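Local coordinates for enolase from the environmental genome shotgun sequencing of the Sargasso Sea (PDB 2QGY), which is of unknown function but probably acts as a magnesium-dependent enzyme of the enolase superfamily, related to mandelate racemase and muconate lactonizing enzyme, at residues Gln6-Gly11 with Lys118-Pro123; Gly11-Leu16 with Ile39-Glu44; Lys17-Asp22 with Glu371-Ser376; Ile65-Leu70 with Thr105-Ile110; Met307-Ser312 with Ala358-Val363. All coordinates share one frame; numbering follows the deposited sequence.

Overall arrangement
Contacts 2 and 3 lie on either edge of strand 13-21, their centres about 18 Å apart, and with strand 48-53 they build the antiparallel sheet of the N-terminal domain. Contact 4, the helix pair beneath it, has its centre about 12 Å from that of contact 2; Ile39 CG2 lies 3.9 Å from Ile67 CD1. Contact 1 leads into contact 2 through the shared Gly11. Contact 5 belongs to the barrel domain and meets two of the others: Leu122 O of contact 1 lies 2.8 Å from Gly359 N, and Ile110 CG2 of contact 4 lies 3.7 Å from Leu360 CD1. The magnesium ligands Asp200, Glu226 and Glu252 belong to none of the five.

Contact 1 of 5, residues Gln6-Gly11 with Lys118-Pro123; sequences QDISIG and KLKNLP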
# COMPACT_ATOMS: atom_id res chain seq x y z
N GLN A 6 -13.72 15.14 -17.05
CA GLN A 6 -12.36 14.81 -16.65
C GLN A 6 -11.35 15.29 -17.71
O GLN A 6 -10.14 15.28 -17.48
CB GLN A 6 -12.23 13.33 -16.27
CG GLN A 6 -12.60 12.37 -17.33
CD GLN A 6 -12.87 10.98 -16.77
OE1 GLN A 6 -13.45 10.83 -15.68
NE2 GLN A 6 -12.48 9.97 -17.53
N ASP A 7 -11.86 15.73 -18.85
CA ASP A 7 -11.05 16.30 -19.93
C ASP A 7 -10.86 17.80 -19.85
O ASP A 7 -10.22 18.38 -20.74
CB ASP A 7 -11.71 16.01 -21.28
CG ASP A 7 -11.57 14.58 -21.69
OD1 ASP A 7 -10.56 13.94 -21.28
OD2 ASP A 7 -12.46 14.10 -22.42
N ILE A 8 -11.44 18.43 -18.84
CA ILE A 8 -11.31 19.88 -18.67
C ILE A 8 -9.82 20.25 -18.63
O ILE A 8 -9.06 19.69 -17.85
CB ILE A 8 -12.02 20.35 -17.39
CG1 ILE A 8 -13.54 20.14 -17.54
CG2 ILE A 8 -11.65 21.81 -17.06
CD1 ILE A 8 -14.33 20.36 -16.25
N SER A 9 -9.40 21.19 -19.48
CA SER A 9 -8.00 21.56 -19.52
C SER A 9 -7.65 22.46 -18.34
O SER A 9 -8.29 23.50 -18.13
CB SER A 9 -7.62 22.24 -20.84
OG SER A 9 -6.21 22.48 -20.83
N ILE A 10 -6.66 22.03 -17.57
CA ILE A 10 -6.20 22.74 -16.38
C ILE A 10 -4.94 23.53 -16.70
O ILE A 10 -4.75 24.63 -16.16
CB ILE A 10 -5.96 21.72 -15.20
CG1 ILE A 10 -7.30 21.20 -14.67
CG2 ILE A 10 -5.11 22.33 -14.08
CD1 ILE A 10 -7.17 19.99 -13.73
N GLY A 11 -4.07 22.98 -17.54
CA GLY A 11 -2.81 23.63 -17.90
C GLY A 11 -1.67 23.25 -16.98
O GLY A 11 -1.76 22.25 -16.27
N LYS A 118 -14.00 25.00 -10.59
CA LYS A 118 -13.81 26.45 -10.67
C LYS A 118 -13.71 26.94 -12.10
O LYS A 118 -14.19 28.03 -12.40
CB LYS A 118 -12.60 26.91 -9.84
CG LYS A 118 -12.90 26.89 -8.34
CD LYS A 118 -11.65 27.09 -7.47
CE LYS A 118 -12.01 26.82 -6.01
NZ LYS A 118 -10.84 26.64 -5.07
N LEU A 119 -13.06 26.17 -12.96
CA LEU A 119 -12.97 26.53 -14.38
C LEU A 119 -14.34 26.51 -15.11
O LEU A 119 -14.58 27.30 -16.04
CB LEU A 119 -11.96 25.63 -15.08
CG LEU A 119 -10.50 25.87 -14.67
CD1 LEU A 119 -9.62 24.79 -15.23
CD2 LEU A 119 -10.01 27.25 -15.17
N LYS A 120 -15.22 25.61 -14.68
CA LYS A 120 -16.58 25.53 -15.21
C LYS A 120 -17.58 26.38 -14.42
O LYS A 120 -18.75 26.49 -14.79
CB LYS A 120 -17.04 24.07 -15.17
CG LYS A 120 -16.31 23.18 -16.14
CD LYS A 120 -17.09 22.96 -17.44
CE LYS A 120 -18.42 22.24 -17.18
NZ LYS A 120 -18.94 21.50 -18.38
N ASN A 121 -17.13 26.99 -13.33
CA ASN A 121 -18.00 27.69 -12.38
C ASN A 121 -19.18 26.85 -11.91
O ASN A 121 -20.34 27.29 -11.87
CB ASN A 121 -18.48 29.06 -12.92
CG ASN A 121 -19.04 29.95 -11.82
OD1 ASN A 121 -18.50 30.00 -10.70
ND2 ASN A 121 -20.14 30.66 -12.12
N LEU A 122 -18.88 25.61 -11.55
CA LEU A 122 -19.91 24.69 -11.09
C LEU A 122 -19.47 23.95 -9.83
O LEU A 122 -18.30 23.60 -9.71
CB LEU A 122 -20.22 23.67 -12.19
CG LEU A 122 -21.08 24.09 -13.40
CD1 LEU A 122 -21.18 22.92 -14.37
CD2 LEU A 122 -22.47 24.52 -12.96
N PRO A 123 -20.41 23.69 -8.92
CA PRO A 123 -20.04 22.80 -7.81
C PRO A 123 -19.64 21.42 -8.32
O PRO A 123 -20.10 21.00 -9.38
CB PRO A 123 -21.30 22.73 -6.95
CG PRO A 123 -22.41 23.31 -7.76
CD PRO A 123 -21.82 24.14 -8.85
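Ile8 meets Leu119 and Lys120 where the N-terminal arm passes the last turn of helix 99-120, and the contact between 6-11 and 118-123 is almost wholly apolar. The tightest approach is Ile8 CD1 to Lys120 CG at 3.4 Å, shorter than usual for two carbons. Ile8 CG1 stands anti to its own carbonyl carbon (chi1 -67°), which sends CG2, the other branch, anti to the backbone N; this CG2 lies 4.0 Å from Leu119 CD1. The two side chains lie alongside, pointing opposite ways. Leu119 CD1 also meets Ile10, 4.1 Å from Ile10 CA and 4.3 Å from Ile10 CG1, so a single methyl group meets two isoleucines.

Among polar groups, Ser9 O lies 3.4 Å from that same Leu119 CD1, a van der Waals contact. Beyond Lys120 CG the chain bends at chi2 and chi3, and NZ is hydrogen-bonded to Asn5 OD1, which adds a polar link to the arm just before Gln6. Ile10, the buried member, also packs on Leu112, Ile115 and Ser116 of the helix.

The helix itself closes at Asn121, whose positive phi of 52° makes it the C-prime residue; Leu122 N bonds to Gly117 O and, weakly, Asn121 N to Lys118 O at 3.3 Å. The arm thus lies against the last helical residues, just before the Schellman motif that ends this N-terminal-domain helix.

Contact 2 of 5, residues Gly11-Leu16 with Ile39-Glu44; sequences GKLSRL and IKITTE
A classic beta bulge joins Ser14 and Arg15 to Thr42 in the antiparallel pairing of strand 13-21 with strand 37-43, whose short segments run 155° apart. Thr42 O accepts both amides of the bulge, Ser14 N at 2.8 Å and Arg15 N at 3.1 Å. Thr42 N returns a bond to Arg15 O of 2.9 Å, completing a hydrogen-bonded pair. Before the bulge the register is one residue different, and Glu44 N reaches Lys12 O at 2.9 Å with an N-H...O angle of 164°.

Side chains divide between the two faces. Leu16 and Ile41 share the buried face: Leu16 CG is anti to its backbone N (chi1 174°), and the CD1 branch beyond it lies 3.9 Å from Ile41 CG1. From beside the bulge Leu13 CD2 reaches Ile41 CG2 at 3.8 Å, the two side chains meeting at a slant. Helices 60-74 and 99-120 cover this region, with Phe71 on both leucines and Ile115 on Ile41. On the other face Arg15 CB lies 3.9 Å from Thr42 CB. At the strand ends the side chains of Lys12 and Glu44 run side by side, yet Lys12 NZ and Glu44 OE2 stay 5.8 Å apart, which gives proximity of opposite charges without a salt bridge.

An antiparallel sheet covered on one face by helices is characteristic of the enolase-superfamily N-terminal domain; the bulge is a local feature of its first two strands.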
# COMPACT_ATOMS: atom_id res chain seq x y z
N GLY A 11 -4.07 22.98 -17.54
CA GLY A 11 -2.81 23.63 -17.90
C GLY A 11 -1.67 23.25 -16.98
O GLY A 11 -1.76 22.25 -16.27
N LYS A 12 -0.59 24.04 -16.99
CA LYS A 12 0.56 23.80 -16.13
C LYS A 12 0.26 24.21 -14.69
O LYS A 12 -0.54 25.10 -14.45
CB LYS A 12 1.80 24.56 -16.63
CG LYS A 12 2.42 24.04 -17.93
CD LYS A 12 3.90 24.43 -18.01
CE LYS A 12 4.30 24.92 -19.41
NZ LYS A 12 4.98 23.90 -20.25
N LEU A 13 0.89 23.54 -13.73
CA LEU A 13 0.73 23.88 -12.32
C LEU A 13 1.88 24.74 -11.91
O LEU A 13 3.01 24.52 -12.36
CB LEU A 13 0.69 22.62 -11.44
CG LEU A 13 -0.33 21.54 -11.80
CD1 LEU A 13 -0.27 20.40 -10.80
CD2 LEU A 13 -1.78 22.11 -11.85
N SER A 14 1.63 25.72 -11.06
CA SER A 14 2.72 26.61 -10.65
C SER A 14 3.16 26.45 -9.20
O SER A 14 4.35 26.62 -8.89
CB SER A 14 2.46 28.08 -11.01
OG SER A 14 1.30 28.58 -10.37
N ARG A 15 2.22 26.10 -8.31
CA ARG A 15 2.55 26.13 -6.90
C ARG A 15 1.88 25.01 -6.12
O ARG A 15 0.78 24.61 -6.46
CB ARG A 15 2.15 27.48 -6.31
CG ARG A 15 2.91 27.87 -5.06
CD ARG A 15 2.67 29.36 -4.72
NE ARG A 15 3.28 30.25 -5.71
CZ ARG A 15 4.35 31.01 -5.49
NH1 ARG A 15 4.94 31.01 -4.30
NH2 ARG A 15 4.83 31.79 -6.46
N LEU A 16 2.60 24.50 -5.12
CA LEU A 16 2.06 23.54 -4.16
C LEU A 16 2.29 24.05 -2.76
O LEU A 16 3.40 24.45 -2.42
CB LEU A 16 2.69 22.15 -4.34
CG LEU A 16 2.34 21.02 -3.32
CD1 LEU A 16 0.90 20.58 -3.43
CD2 LEU A 16 3.28 19.82 -3.53
N ILE A 39 -3.75 20.03 1.14
CA ILE A 39 -2.90 20.67 0.12
C ILE A 39 -3.65 21.74 -0.66
O ILE A 39 -4.87 21.71 -0.77
CB ILE A 39 -2.29 19.61 -0.87
CG1 ILE A 39 -3.29 19.20 -1.96
CG2 ILE A 39 -1.79 18.38 -0.09
CD1 ILE A 39 -2.64 18.30 -3.04
N LYS A 40 -2.89 22.69 -1.21
CA LYS A 40 -3.46 23.65 -2.14
C LYS A 40 -2.51 23.72 -3.33
O LYS A 40 -1.32 23.92 -3.16
CB LYS A 40 -3.58 25.04 -1.49
CG LYS A 40 -4.38 25.96 -2.38
CD LYS A 40 -4.48 27.40 -1.82
CE LYS A 40 -3.31 28.26 -2.23
NZ LYS A 40 -3.52 29.64 -1.66
N ILE A 41 -3.07 23.53 -4.52
CA ILE A 41 -2.34 23.59 -5.78
C ILE A 41 -2.84 24.84 -6.49
O ILE A 41 -4.05 25.10 -6.49
CB ILE A 41 -2.64 22.34 -6.64
CG1 ILE A 41 -1.92 21.10 -6.05
CG2 ILE A 41 -2.25 22.56 -8.11
CD1 ILE A 41 -2.11 19.81 -6.83
N THR A 42 -1.92 25.63 -7.05
CA THR A 42 -2.27 26.80 -7.87
C THR A 42 -1.80 26.54 -9.30
O THR A 42 -0.66 26.13 -9.53
CB THR A 42 -1.58 28.10 -7.35
OG1 THR A 42 -1.79 28.21 -5.94
CG2 THR A 42 -2.18 29.36 -8.06
N THR A 43 -2.70 26.73 -10.26
CA THR A 43 -2.30 26.55 -11.65
C THR A 43 -1.59 27.80 -12.15
O THR A 43 -1.63 28.85 -11.50
CB THR A 43 -3.49 26.29 -12.58
OG1 THR A 43 -4.26 27.50 -12.72
CG2 THR A 43 -4.39 25.15 -12.04
N GLU A 44 -1.00 27.69 -13.33
CA GLU A 44 -0.34 28.81 -14.01
C GLU A 44 -1.32 29.97 -14.28
O GLU A 44 -0.93 31.15 -14.28
CB GLU A 44 0.25 28.31 -15.32
CG GLU A 44 1.35 29.16 -15.86
CD GLU A 44 2.16 28.44 -16.92
OE1 GLU A 44 1.58 28.11 -17.99
OE2 GLU A 44 3.36 28.21 -16.67

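Contact 3 of 5, residues Lys17-Asp22 with Glu371-Ser376; sequences KIWITD and ELSIYS
Ser373 OG stands anti to its own carbonyl carbon (chi1 -64°), a torsion that puts it at the edge of the Trp19 indole, near the ring plane and 3.5 Å from Trp19 CD1. In Ile374, CG1 is anti to the backbone N (chi1 -168°), and the branch continues to CD1, 3.7 Å from Asp22 OD2; the two side chains meet at a slant. The remaining branch, Ile374 CG2, lies 3.4 Å from Ile20 O, out of the carbonyl plane, on the same oxygen that accepts the backbone N-H of Ile374.

That carbonyl is the centre of the pairing. Ile20 O accepts Ile374 N at 3.0 Å and a weak bond from Tyr375 N at 3.4 Å. In return Ile20 N donates to Tyr375 O at 2.9 Å, with an almost straight N-H...O angle of 176°. Past the bulge, Asp22 N bonds to Leu372 O at 2.9 Å. At the far end Ser376 CA passes 3.1 Å from Ile18 O, a CA-H...O contact.

The polar ends of the first pair are engaged elsewhere: Ser373 OG with Leu369 O, and Trp19 NE1 with Ser370 OG, both at helix 366-371. The indole also meets the ring of Trp50. Two neighbours facing one residue make a classic beta bulge, here where the C-terminal strand 373-379 returns from the barrel domain to become an edge strand of the N-terminal sheet.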
# COMPACT_ATOMS: atom_id res chain seq x y z
N LYS A 17 1.25 23.97 -1.93
CA LYS A 17 1.39 24.10 -0.49
C LYS A 17 0.78 22.87 0.19
O LYS A 17 -0.29 22.39 -0.21
CB LYS A 17 0.64 25.34 -0.03
CG LYS A 17 0.81 25.68 1.47
CD LYS A 17 2.27 25.87 1.90
CE LYS A 17 2.40 26.22 3.39
NZ LYS A 17 2.20 27.70 3.62
N ILE A 18 1.46 22.41 1.22
CA ILE A 18 0.98 21.28 2.04
C ILE A 18 1.07 21.71 3.49
O ILE A 18 2.10 22.28 3.91
CB ILE A 18 1.83 20.00 1.82
CG1 ILE A 18 1.85 19.58 0.37
CG2 ILE A 18 1.31 18.81 2.75
CD1 ILE A 18 2.79 18.38 0.06
N TRP A 19 0.01 21.43 4.27
CA TRP A 19 0.07 21.57 5.72
C TRP A 19 -0.18 20.20 6.30
O TRP A 19 -1.05 19.48 5.81
CB TRP A 19 -1.07 22.45 6.23
CG TRP A 19 -1.04 23.88 5.80
CD1 TRP A 19 -0.59 24.93 6.54
CD2 TRP A 19 -1.55 24.43 4.58
NE1 TRP A 19 -0.76 26.11 5.84
CE2 TRP A 19 -1.34 25.83 4.63
CE3 TRP A 19 -2.16 23.88 3.43
CZ2 TRP A 19 -1.71 26.69 3.60
CZ3 TRP A 19 -2.52 24.74 2.38
CH2 TRP A 19 -2.32 26.13 2.49
N ILE A 20 0.58 19.85 7.34
CA ILE A 20 0.21 18.72 8.19
C ILE A 20 -0.15 19.27 9.56
O ILE A 20 0.71 19.86 10.25
CB ILE A 20 1.39 17.73 8.33
CG1 ILE A 20 1.83 17.24 6.94
CG2 ILE A 20 1.03 16.60 9.34
CD1 ILE A 20 3.01 16.26 6.98
N THR A 21 -1.41 19.12 9.96
CA THR A 21 -1.83 19.70 11.23
C THR A 21 -1.24 18.91 12.42
O THR A 21 -1.01 17.71 12.33
CB THR A 21 -3.37 19.87 11.34
OG1 THR A 21 -4.03 18.58 11.25
CG2 THR A 21 -3.88 20.77 10.20
N ASP A 22 -0.98 19.60 13.52
CA ASP A 22 -0.59 18.90 14.74
C ASP A 22 -1.82 18.23 15.31
O ASP A 22 -2.94 18.55 14.93
CB ASP A 22 -0.04 19.89 15.78
CG ASP A 22 0.97 19.24 16.74
OD1 ASP A 22 1.12 17.99 16.74
OD2 ASP A 22 1.61 20.01 17.47
N GLU A 371 -1.03 28.00 11.76
CA GLU A 371 -0.78 28.09 13.19
C GLU A 371 -1.01 26.73 13.83
O GLU A 371 -0.35 26.37 14.79
CB GLU A 371 -1.72 29.10 13.83
CG GLU A 371 -1.41 29.47 15.27
CD GLU A 371 -2.31 30.61 15.79
OE1 GLU A 371 -3.06 31.22 14.96
OE2 GLU A 371 -2.27 30.88 17.02
N LEU A 372 -1.97 26.00 13.26
CA LEU A 372 -2.37 24.69 13.75
C LEU A 372 -1.47 23.57 13.23
O LEU A 372 -1.69 22.40 13.58
CB LEU A 372 -3.82 24.42 13.32
CG LEU A 372 -4.91 25.31 13.91
CD1 LEU A 372 -6.24 25.06 13.20
CD2 LEU A 372 -5.06 25.09 15.43
N SER A 373 -0.48 23.91 12.40
CA SER A 373 0.34 22.90 11.72
C SER A 373 1.69 22.68 12.36
O SER A 373 2.32 23.62 12.89
CB SER A 373 0.48 23.26 10.23
OG SER A 373 -0.81 23.21 9.62
N ILE A 374 2.12 21.42 12.32
CA ILE A 374 3.40 20.95 12.82
C ILE A 374 4.43 20.94 11.67
O ILE A 374 5.64 21.03 11.91
CB ILE A 374 3.25 19.52 13.48
CG1 ILE A 374 4.50 19.11 14.28
CG2 ILE A 374 2.90 18.44 12.47
CD1 ILE A 374 4.73 19.99 15.49
N TYR A 375 3.95 20.87 10.43
CA TYR A 375 4.82 20.80 9.26
C TYR A 375 4.13 21.45 8.08
O TYR A 375 2.90 21.45 7.98
CB TYR A 375 5.22 19.35 8.93
CG TYR A 375 5.93 18.63 10.05
CD1 TYR A 375 7.09 19.17 10.64
CD2 TYR A 375 5.45 17.41 10.54
CE1 TYR A 375 7.73 18.53 11.69
CE2 TYR A 375 6.10 16.76 11.60
CZ TYR A 375 7.23 17.32 12.16
OH TYR A 375 7.88 16.68 13.20
N SER A 376 4.92 22.04 7.20
CA SER A 376 4.36 22.62 6.00
C SER A 376 5.41 22.68 4.88
O SER A 376 6.62 22.65 5.13
CB SER A 376 3.71 23.99 6.26
OG SER A 376 4.67 24.98 6.59

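Contact 4 of 5, residues Ile65-Leu70 with Thr105-Ile110; sequences IIIKEL and TSAIEI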
# COMPACT_ATOMS: atom_id res chain seq x y z
N ILE A 65 5.78 14.18 1.12
CA ILE A 65 6.92 14.13 0.22
C ILE A 65 6.59 13.48 -1.12
O ILE A 65 7.01 13.96 -2.18
CB ILE A 65 8.15 13.48 0.92
CG1 ILE A 65 8.65 14.37 2.06
CG2 ILE A 65 9.25 13.10 -0.10
CD1 ILE A 65 8.97 15.81 1.67
N ILE A 66 5.79 12.42 -1.08
CA ILE A 66 5.27 11.80 -2.29
C ILE A 66 4.37 12.75 -3.08
O ILE A 66 4.55 12.89 -4.30
CB ILE A 66 4.53 10.46 -1.97
CG1 ILE A 66 5.55 9.43 -1.47
CG2 ILE A 66 3.82 9.93 -3.23
CD1 ILE A 66 4.82 8.20 -0.85
N ILE A 67 3.43 13.42 -2.42
CA ILE A 67 2.65 14.44 -3.10
C ILE A 67 3.58 15.47 -3.76
O ILE A 67 3.36 15.85 -4.92
CB ILE A 67 1.71 15.21 -2.11
CG1 ILE A 67 0.62 14.26 -1.59
CG2 ILE A 67 1.05 16.45 -2.79
CD1 ILE A 67 -0.17 14.81 -0.39
N LYS A 68 4.59 15.92 -3.03
CA LYS A 68 5.53 16.89 -3.57
C LYS A 68 6.25 16.35 -4.82
O LYS A 68 6.40 17.07 -5.82
CB LYS A 68 6.57 17.31 -2.51
CG LYS A 68 7.59 18.34 -3.07
CD LYS A 68 8.44 19.00 -1.99
CE LYS A 68 9.86 18.43 -1.94
NZ LYS A 68 10.82 19.19 -1.02
N GLU A 69 6.68 15.09 -4.77
CA GLU A 69 7.39 14.53 -5.93
C GLU A 69 6.50 14.33 -7.14
O GLU A 69 6.92 14.55 -8.31
CB GLU A 69 8.10 13.22 -5.58
CG GLU A 69 9.32 13.38 -4.67
CD GLU A 69 10.39 14.34 -5.22
OE1 GLU A 69 10.68 14.29 -6.43
OE2 GLU A 69 10.96 15.13 -4.43
N LEU A 70 5.26 13.91 -6.87
CA LEU A 70 4.28 13.77 -7.93
C LEU A 70 3.97 15.14 -8.54
O LEU A 70 3.89 15.29 -9.75
CB LEU A 70 3.02 13.10 -7.42
CG LEU A 70 3.22 11.62 -7.06
CD1 LEU A 70 1.94 11.03 -6.43
CD2 LEU A 70 3.64 10.77 -8.25
N THR A 105 -2.12 10.43 -4.11
CA THR A 105 -2.75 10.69 -5.41
C THR A 105 -4.16 11.18 -5.18
O THR A 105 -4.63 11.99 -5.93
CB THR A 105 -2.79 9.48 -6.35
OG1 THR A 105 -3.60 8.43 -5.79
CG2 THR A 105 -1.36 8.95 -6.56
N SER A 106 -4.83 10.69 -4.14
CA SER A 106 -6.18 11.25 -3.79
C SER A 106 -6.12 12.76 -3.59
O SER A 106 -7.00 13.50 -4.08
CB SER A 106 -6.74 10.64 -2.49
OG SER A 106 -6.97 9.28 -2.72
N ALA A 107 -5.16 13.22 -2.81
CA ALA A 107 -5.11 14.62 -2.45
C ALA A 107 -4.96 15.45 -3.75
O ALA A 107 -5.65 16.45 -3.91
CB ALA A 107 -3.99 14.91 -1.48
N ILE A 108 -4.09 15.01 -4.64
CA ILE A 108 -3.81 15.78 -5.86
C ILE A 108 -5.05 15.69 -6.75
O ILE A 108 -5.54 16.72 -7.24
CB ILE A 108 -2.58 15.26 -6.62
CG1 ILE A 108 -1.30 15.48 -5.81
CG2 ILE A 108 -2.47 15.99 -7.99
CD1 ILE A 108 -0.07 14.68 -6.36
N GLU A 109 -5.63 14.49 -6.92
CA GLU A 109 -6.78 14.40 -7.83
C GLU A 109 -7.94 15.24 -7.33
O GLU A 109 -8.64 15.88 -8.13
CB GLU A 109 -7.22 12.96 -8.09
CG GLU A 109 -8.08 12.85 -9.35
CD GLU A 109 -8.78 11.51 -9.46
OE1 GLU A 109 -8.11 10.47 -9.67
OE2 GLU A 109 -10.02 11.54 -9.36
N ILE A 110 -8.16 15.24 -6.03
CA ILE A 110 -9.26 16.01 -5.44
C ILE A 110 -9.03 17.49 -5.73
O ILE A 110 -9.97 18.22 -6.07
CB ILE A 110 -9.38 15.74 -3.92
CG1 ILE A 110 -9.98 14.33 -3.69
CG2 ILE A 110 -10.29 16.81 -3.23
CD1 ILE A 110 -9.86 13.83 -2.25
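Ile108 fits against Ile67 and Leu70, three residues apart on helix 60-74, and carries most of the contact with helix 99-120. The two helical segments are 9.8 Å apart at closest approach, and their N-to-C directions differ by 51°.

Contacts between aliphatic carbons dominate. Ile108 CG1 is anti to its own carbonyl carbon (chi1 -66°), and CD1 beyond it comes 3.6 Å from Leu70 CB, crossing that side chain at a slant. Ile67 and Ile108 run past one another with reversed directions, Ile67 CG2 being 3.9 Å from Ile108 CG1. The longer branch of Ile67 diverges from CG2, its CD1 lying 4.0 Å from Ala107 CB. Leu70, a turn after Ile67, puts CD1 3.9 Å from Thr105 CG2, three residues before Ile108.

Where polar atoms are involved, they are either backbone groups or turned to other partners. Ile67 O lies 3.9 Å from Ile108 CD1, a carbon-oxygen contact within van der Waals range. Thr105 presents its methyl to Leu70 while OG1 is hydrogen-bonded to Gly280 O. Ile37, Ile39 and Ile41 of strand 37-43 extend the same apolar layer, and Phe58 of the second subunit packs on Leu70.

With all five touching residues buried and only carbon surfaces matched between the side chains, segments 65-70 and 105-110 are held together by hydrophobic burial, without directional bonds between them.

Contact 5 of 5, residues Met307-Ser312 with Ala358-Val363; sequences MSVSAS and AGLGIV
Val309 meets Leu360 and Ile362, and crosses each at about a right angle, where helix 309-320 of the modified TIM barrel of the enolase superfamily packs against the loop leading to helix 366-371. The valine divides its methyls between the two: CG1, anti to the backbone N (chi1 -179°), lies 4.0 Å from Leu360 CD1, whereas Val309 CG2 is 4.0 Å from Ile362 CD1. That Ile362 methyl reaches further over the first helical turn, to 3.8 Å from Val309 CA and 4.0 Å from Ser308 O, so it rests on backbone as well as on side chain.

Leu360 is set by a type II' beta turn from Ala358 to Gly361, closed by Gly361 N to Ala358 O at 3.0 Å. Gly359 takes the first corner with a positive phi of 59°, a value that favours glycine, and Leu360 the second, from which its side chain points at the helix. Leu360 N is held by Asp114 OD1 of helix 99-120, which ties the turn to the N-terminal domain. Trp50 of strand 48-53 touches both Val309 and Ile362, so the interface of the two domains adjoins this packing.

One turn along from Val309, Ser312 supplies the polar link. Its OG is anti to the backbone N and donates to Leu360 O at 2.8 Å, in the carbonyl plane and on a lone pair, with a C=O...OG angle of 123°.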
# COMPACT_ATOMS: atom_id res chain seq x y z
N MET A 307 -13.02 17.71 8.68
CA MET A 307 -14.38 17.92 8.21
C MET A 307 -14.44 19.12 7.25
O MET A 307 -15.51 19.70 7.04
CB MET A 307 -15.39 18.05 9.38
CG MET A 307 -15.66 16.76 10.24
SD MET A 307 -16.48 15.45 9.28
CE MET A 307 -15.08 14.40 8.88
N SER A 308 -13.29 19.45 6.64
CA SER A 308 -13.20 20.51 5.66
C SER A 308 -13.13 19.91 4.25
O SER A 308 -14.17 19.55 3.69
CB SER A 308 -12.03 21.47 5.98
OG SER A 308 -10.73 20.88 5.89
N VAL A 309 -11.93 19.76 3.71
CA VAL A 309 -11.74 19.38 2.28
C VAL A 309 -12.24 17.95 1.99
O VAL A 309 -13.07 17.74 1.10
CB VAL A 309 -10.25 19.55 1.82
CG1 VAL A 309 -10.09 19.20 0.38
CG2 VAL A 309 -9.78 21.01 2.04
N SER A 310 -11.77 16.98 2.77
CA SER A 310 -12.26 15.59 2.63
C SER A 310 -13.78 15.48 2.78
O SER A 310 -14.44 14.82 1.96
CB SER A 310 -11.60 14.68 3.65
OG SER A 310 -10.22 14.56 3.41
N ALA A 311 -14.34 16.11 3.81
CA ALA A 311 -15.80 16.03 3.99
C ALA A 311 -16.54 16.61 2.78
O ALA A 311 -17.54 16.04 2.33
CB ALA A 311 -16.28 16.68 5.33
N SER A 312 -16.08 17.74 2.25
CA SER A 312 -16.75 18.33 1.09
C SER A 312 -16.70 17.43 -0.13
O SER A 312 -17.71 17.26 -0.82
CB SER A 312 -16.16 19.69 0.74
OG SER A 312 -16.91 20.26 -0.32
N ALA A 358 -18.58 27.01 -6.40
CA ALA A 358 -17.84 26.27 -7.40
C ALA A 358 -16.89 25.24 -6.75
O ALA A 358 -16.34 25.48 -5.66
CB ALA A 358 -17.05 27.23 -8.29
N GLY A 359 -16.68 24.12 -7.44
CA GLY A 359 -15.77 23.05 -6.98
C GLY A 359 -16.20 22.54 -5.63
O GLY A 359 -17.36 22.22 -5.44
N LEU A 360 -15.27 22.48 -4.67
CA LEU A 360 -15.59 22.00 -3.33
C LEU A 360 -16.04 23.10 -2.39
O LEU A 360 -16.35 22.84 -1.21
CB LEU A 360 -14.34 21.36 -2.70
CG LEU A 360 -13.73 20.20 -3.47
CD1 LEU A 360 -12.32 19.90 -2.86
CD2 LEU A 360 -14.67 18.99 -3.38
N GLY A 361 -16.02 24.34 -2.86
CA GLY A 361 -16.54 25.43 -2.04
C GLY A 361 -15.68 25.74 -0.83
O GLY A 361 -16.18 26.27 0.17
N ILE A 362 -14.39 25.43 -0.91
CA ILE A 362 -13.48 25.59 0.24
C ILE A 362 -13.09 27.06 0.44
O ILE A 362 -12.62 27.73 -0.49
CB ILE A 362 -12.24 24.66 0.13
CG1 ILE A 362 -12.69 23.18 0.12
CG2 ILE A 362 -11.21 24.95 1.22
CD1 ILE A 362 -13.35 22.73 1.39
N VAL A 363 -13.27 27.53 1.66
CA VAL A 363 -12.80 28.84 2.09
C VAL A 363 -11.97 28.59 3.33
O VAL A 363 -12.52 28.32 4.40
CB VAL A 363 -13.99 29.78 2.43
CG1 VAL A 363 -13.49 31.14 2.98
CG2 VAL A 363 -14.89 30.01 1.21